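Local coordinates for protein NDP-rhamnosyltransferase (Saccharopolyspora spinosa, PDB 3TSA) that is a glycosyltransferase of the GT-B fold, built from two Rossmann-like domains, at residues V95-L107 with C123-D135. Sequence-based numbering, arbitrary orientation.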
loop_
_atom_site.group_PDB
_atom_site.type_symbol
_atom_site.label_atom_id
_atom_site.label_comp_id
_atom_site.label_asym_id
_atom_site.label_seq_id
_atom_site.Cartn_x
_atom_site.Cartn_y
_atom_site.Cartn_z
ATOM N N VAL A 95 19.688 20.111 7.057
ATOM C CA VAL A 95 18.257 20.090 6.877
ATOM C C VAL A 95 17.607 21.478 6.796
ATOM O O VAL A 95 16.672 21.701 5.986
ATOM C CB VAL A 95 17.535 19.159 7.927
ATOM C CG1 VAL A 95 16.099 19.162 7.667
ATOM C CG2 VAL A 95 18.120 17.676 7.814
ATOM N N ALA A 96 18.098 22.426 7.594
ATOM C CA ALA A 96 17.561 23.795 7.534
ATOM C C ALA A 96 17.825 24.454 6.172
ATOM O O ALA A 96 16.943 25.131 5.631
ATOM C CB ALA A 96 18.115 24.675 8.718
ATOM N N GLN A 97 19.012 24.236 5.611
ATOM C CA GLN A 97 19.359 24.873 4.343
ATOM C C GLN A 97 18.536 24.256 3.229
ATOM O O GLN A 97 18.064 24.964 2.344
ATOM C CB GLN A 97 20.857 24.772 4.045
ATOM C CG GLN A 97 21.265 25.568 2.779
ATOM C CD GLN A 97 20.849 27.036 2.878
ATOM O OE1 GLN A 97 20.101 27.551 2.017
ATOM N NE2 GLN A 97 21.266 27.693 3.964
ATOM N N SER A 98 18.361 22.935 3.294
ATOM C CA SER A 98 17.416 22.253 2.371
ATOM C C SER A 98 16.031 22.783 2.414
ATOM O O SER A 98 15.432 22.925 1.340
ATOM C CB SER A 98 17.327 20.759 2.684
ATOM O OG SER A 98 18.589 20.329 2.277
ATOM N N SER A 99 15.535 23.079 3.629
ATOM C CA SER A 99 14.197 23.656 3.847
ATOM C C SER A 99 14.085 24.941 3.091
ATOM O O SER A 99 13.119 25.129 2.407
ATOM C CB SER A 99 13.981 23.903 5.322
ATOM O OG SER A 99 14.130 22.627 5.969
ATOM N N LEU A 100 15.080 25.827 3.238
ATOM C CA LEU A 100 15.098 27.082 2.505
ATOM C C LEU A 100 15.265 26.870 1.004
ATOM O O LEU A 100 14.643 27.562 0.213
ATOM C CB LEU A 100 16.199 28.020 3.015
ATOM C CG LEU A 100 16.020 28.604 4.432
ATOM C CD1 LEU A 100 17.243 29.371 4.802
ATOM C CD2 LEU A 100 14.760 29.522 4.408
ATOM N N ASP A 101 16.036 25.882 0.627
ATOM C CA ASP A 101 16.123 25.577 -0.815
ATOM C C ASP A 101 14.827 25.133 -1.417
ATOM O O ASP A 101 14.524 25.513 -2.561
ATOM C CB ASP A 101 17.199 24.504 -1.094
ATOM C CG ASP A 101 18.638 25.002 -0.841
ATOM O OD1 ASP A 101 18.897 26.210 -0.592
ATOM O OD2 ASP A 101 19.517 24.125 -0.830
ATOM N N GLN A 102 14.047 24.326 -0.676
ATOM C CA GLN A 102 12.849 23.658 -1.212
ATOM C C GLN A 102 11.561 24.338 -0.901
ATOM O O GLN A 102 10.484 23.914 -1.338
ATOM C CB GLN A 102 12.724 22.281 -0.579
ATOM C CG GLN A 102 13.842 21.343 -0.946
ATOM C CD GLN A 102 13.749 20.092 -0.134
ATOM O OE1 GLN A 102 13.164 20.085 0.970
ATOM N NE2 GLN A 102 14.319 19.022 -0.659
ATOM N N LEU A 103 11.626 25.375 -0.096
ATOM C CA LEU A 103 10.380 26.073 0.295
ATOM C C LEU A 103 9.411 26.474 -0.870
ATOM O O LEU A 103 8.166 26.334 -0.774
ATOM C CB LEU A 103 10.781 27.285 1.144
ATOM C CG LEU A 103 9.623 27.825 1.948
ATOM C CD1 LEU A 103 8.632 26.804 2.607
ATOM C CD2 LEU A 103 10.006 28.946 2.983
ATOM N N PRO A 104 9.959 27.052 -1.944
ATOM C CA PRO A 104 9.102 27.488 -3.041
ATOM C C PRO A 104 8.320 26.308 -3.631
ATOM O O PRO A 104 7.130 26.482 -3.947
ATOM C CB PRO A 104 10.101 28.097 -4.083
ATOM C CG PRO A 104 11.270 28.505 -3.311
ATOM C CD PRO A 104 11.364 27.490 -2.115
ATOM N N GLU A 105 8.981 25.142 -3.774
ATOM C CA GLU A 105 8.244 23.969 -4.320
ATOM C C GLU A 105 7.151 23.539 -3.373
ATOM O O GLU A 105 6.042 23.169 -3.848
ATOM C CB GLU A 105 9.160 22.810 -4.555
ATOM C CG GLU A 105 9.949 22.933 -5.798
ATOM C CD GLU A 105 11.038 21.927 -5.733
ATOM O OE1 GLU A 105 12.061 22.208 -5.033
ATOM O OE2 GLU A 105 10.830 20.826 -6.323
ATOM N N TYR A 106 7.428 23.545 -2.053
ATOM C CA TYR A 106 6.400 23.084 -1.075
ATOM C C TYR A 106 5.272 24.045 -0.999
ATOM O O TYR A 106 4.114 23.662 -0.823
ATOM C CB TYR A 106 6.991 22.780 0.343
ATOM C CG TYR A 106 7.770 21.430 0.438
ATOM C CD1 TYR A 106 7.182 20.255 1.012
ATOM C CD2 TYR A 106 9.065 21.321 -0.061
ATOM C CE1 TYR A 106 7.962 19.020 1.108
ATOM C CE2 TYR A 106 9.805 20.137 0.024
ATOM C CZ TYR A 106 9.237 18.993 0.592
ATOM O OH TYR A 106 10.002 17.837 0.618
ATOM N N LEU A 107 5.575 25.348 -1.154
ATOM C CA LEU A 107 4.465 26.316 -1.099
ATOM C C LEU A 107 3.583 26.191 -2.340
ATOM O O LEU A 107 2.381 26.260 -2.217
ATOM C CB LEU A 107 5.003 27.745 -0.990
ATOM C CG LEU A 107 5.634 28.108 0.370
ATOM C CD1 LEU A 107 6.391 29.430 0.141
ATOM C CD2 LEU A 107 4.530 28.301 1.354
ATOM N N CYS A 123 12.529 14.998 11.852
ATOM C CA CYS A 123 13.671 15.741 11.294
ATOM C C CYS A 123 13.407 16.546 10.016
ATOM O O CYS A 123 14.266 17.348 9.621
ATOM C CB CYS A 123 14.746 14.784 10.950
ATOM S SG CYS A 123 15.495 14.045 12.467
ATOM N N ALA A 124 12.222 16.405 9.403
ATOM C CA ALA A 124 11.978 17.132 8.164
ATOM C C ALA A 124 11.504 18.550 8.484
ATOM O O ALA A 124 10.310 18.862 8.465
ATOM C CB ALA A 124 10.979 16.363 7.285
ATOM N N LEU A 125 12.469 19.421 8.837
ATOM C CA LEU A 125 12.173 20.748 9.260
ATOM C C LEU A 125 11.362 21.554 8.285
ATOM O O LEU A 125 10.608 22.403 8.737
ATOM C CB LEU A 125 13.467 21.508 9.595
ATOM C CG LEU A 125 14.336 20.846 10.686
ATOM C CD1 LEU A 125 15.680 21.594 10.785
ATOM C CD2 LEU A 125 13.511 20.888 11.939
ATOM N N ILE A 126 11.513 21.307 6.982
ATOM C CA ILE A 126 10.632 21.985 6.014
ATOM C C ILE A 126 9.154 21.868 6.378
ATOM O O ILE A 126 8.380 22.830 6.202
ATOM C CB ILE A 126 10.869 21.463 4.584
ATOM C CG1 ILE A 126 9.901 22.167 3.581
ATOM C CG2 ILE A 126 10.606 19.973 4.498
ATOM C CD1 ILE A 126 10.048 23.648 3.526
ATOM N N GLY A 127 8.696 20.680 6.825
ATOM C CA GLY A 127 7.273 20.577 7.180
ATOM C C GLY A 127 6.782 21.502 8.291
ATOM O O GLY A 127 5.664 22.016 8.285
ATOM N N ARG A 128 7.646 21.734 9.259
ATOM C CA ARG A 128 7.365 22.671 10.318
ATOM C C ARG A 128 7.332 24.153 9.808
ATOM O O ARG A 128 6.441 24.929 10.222
ATOM C CB ARG A 128 8.355 22.525 11.455
ATOM C CG ARG A 128 8.214 21.152 12.139
ATOM C CD ARG A 128 9.253 20.974 13.233
ATOM N NE ARG A 128 8.896 21.857 14.335
ATOM C CZ ARG A 128 9.642 22.021 15.433
ATOM N NH1 ARG A 128 10.775 21.335 15.575
ATOM N NH2 ARG A 128 9.228 22.868 16.406
ATOM N N VAL A 129 8.306 24.521 8.973
ATOM C CA VAL A 129 8.314 25.839 8.309
ATOM C C VAL A 129 7.009 25.974 7.525
ATOM O O VAL A 129 6.296 26.973 7.662
ATOM C CB VAL A 129 9.570 26.049 7.458
ATOM C CG1 VAL A 129 9.458 27.374 6.621
ATOM C CG2 VAL A 129 10.847 26.086 8.395
ATOM N N LEU A 130 6.694 24.974 6.691
ATOM C CA LEU A 130 5.501 25.040 5.849
ATOM C C LEU A 130 4.240 25.216 6.709
ATOM O O LEU A 130 3.393 26.054 6.429
ATOM C CB LEU A 130 5.391 23.774 5.001
ATOM C CG LEU A 130 4.377 23.729 3.859
ATOM C CD1 LEU A 130 4.751 24.821 2.915
ATOM C CD2 LEU A 130 4.405 22.322 3.151
ATOM N N GLY A 131 4.128 24.442 7.777
ATOM C CA GLY A 131 3.025 24.586 8.684
ATOM C C GLY A 131 2.844 25.979 9.302
ATOM O O GLY A 131 1.721 26.434 9.429
ATOM N N GLY A 132 3.939 26.591 9.738
ATOM C CA GLY A 132 3.861 27.980 10.252
ATOM C C GLY A 132 3.431 28.980 9.175
ATOM O O GLY A 132 2.503 29.753 9.343
ATOM N N LEU A 133 4.118 28.943 8.058
ATOM C CA LEU A 133 3.859 29.881 6.972
ATOM C C LEU A 133 2.469 29.762 6.402
ATOM O O LEU A 133 1.873 30.763 5.973
ATOM C CB LEU A 133 4.928 29.684 5.905
ATOM C CG LEU A 133 6.184 30.541 6.018
ATOM C CD1 LEU A 133 6.839 30.368 7.395
ATOM C CD2 LEU A 133 7.212 30.148 4.867
ATOM N N LEU A 134 1.927 28.551 6.381
ATOM C CA LEU A 134 0.569 28.336 5.871
ATOM C C LEU A 134 -0.525 28.224 6.915
ATOM O O LEU A 134 -1.717 27.986 6.593
ATOM C CB LEU A 134 0.565 27.100 4.947
ATOM C CG LEU A 134 1.389 27.331 3.649
ATOM C CD1 LEU A 134 1.365 26.122 2.794
ATOM C CD2 LEU A 134 0.883 28.553 2.817
ATOM N N ASP A 135 -0.159 28.372 8.173
ATOM C CA ASP A 135 -1.123 28.162 9.252
ATOM C C ASP A 135 -1.904 26.828 9.121
ATOM O O ASP A 135 -3.145 26.778 9.189
ATOM C CB ASP A 135 -2.134 29.354 9.331
ATOM C CG ASP A 135 -2.952 29.357 10.642
ATOM O OD1 ASP A 135 -2.505 28.810 11.669
ATOM O OD2 ASP A 135 -4.057 29.931 10.651
HETATM O O HOH W 1 13.415 19.787 5.819
#
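Ser99 and Ile126 bring the backbones of segment 95-107 of helix 82-113 and helix 125-133 together, their CA atoms 4.5 Å apart, while the two axes approach to 9.0 Å and cross at -50° with their N-to-C directions running broadly the same way. The short side chain of Ser99 lies at this crossing, consistent with so close a pass. Ser99 OG, turned back along its own helix (chi1 -59°), donates to Val95 O at 2.7 Å; that carbonyl also receives Ser99 N, from the opposite face of its plane. A single water then bridges the helices, donating to Ser99 OG and accepting from Ile126 N at 2.7 Å, which satisfies an amide in the first turn of helix 125-133. Beyond this polar spot the packing is largely apolar and interlocked, knobs into holes in both directions. Ile126 fits among Ser99, Gln102, Leu103 and Tyr106: its CD1 meets Leu103 CD1 at 3.6 Å, and its CG1, anti to the backbone N, lies over one face of the Tyr106 ring in a CH-pi contact, 3.9 Å from the centroid and 15° off the normal. Leu103 enters the hole formed by Ile126, Val129, Leu130 and Leu133, forking so that CD2 reaches Leu133 CD2 at 3.6 Å. Leu130 also divides its methyls, CD2 against Tyr106 CB and CD1 against Leu107 CD2. At the other end, Val95 CG1 lies 3.2 Å from Cys123 O and also packs on Leu125 CG. Helix 82-113 leads into strand 117-121, and helix 125-133 forms the beta-alpha-beta crossover from there to the adjacent parallel strand 138-141 of the N-terminal Rossmann-like sheet; Tyr106 and Ile126 both rest on Val7 of strand 3-7, whereas Ala96, Leu125 and Val129 touch helix 151-166.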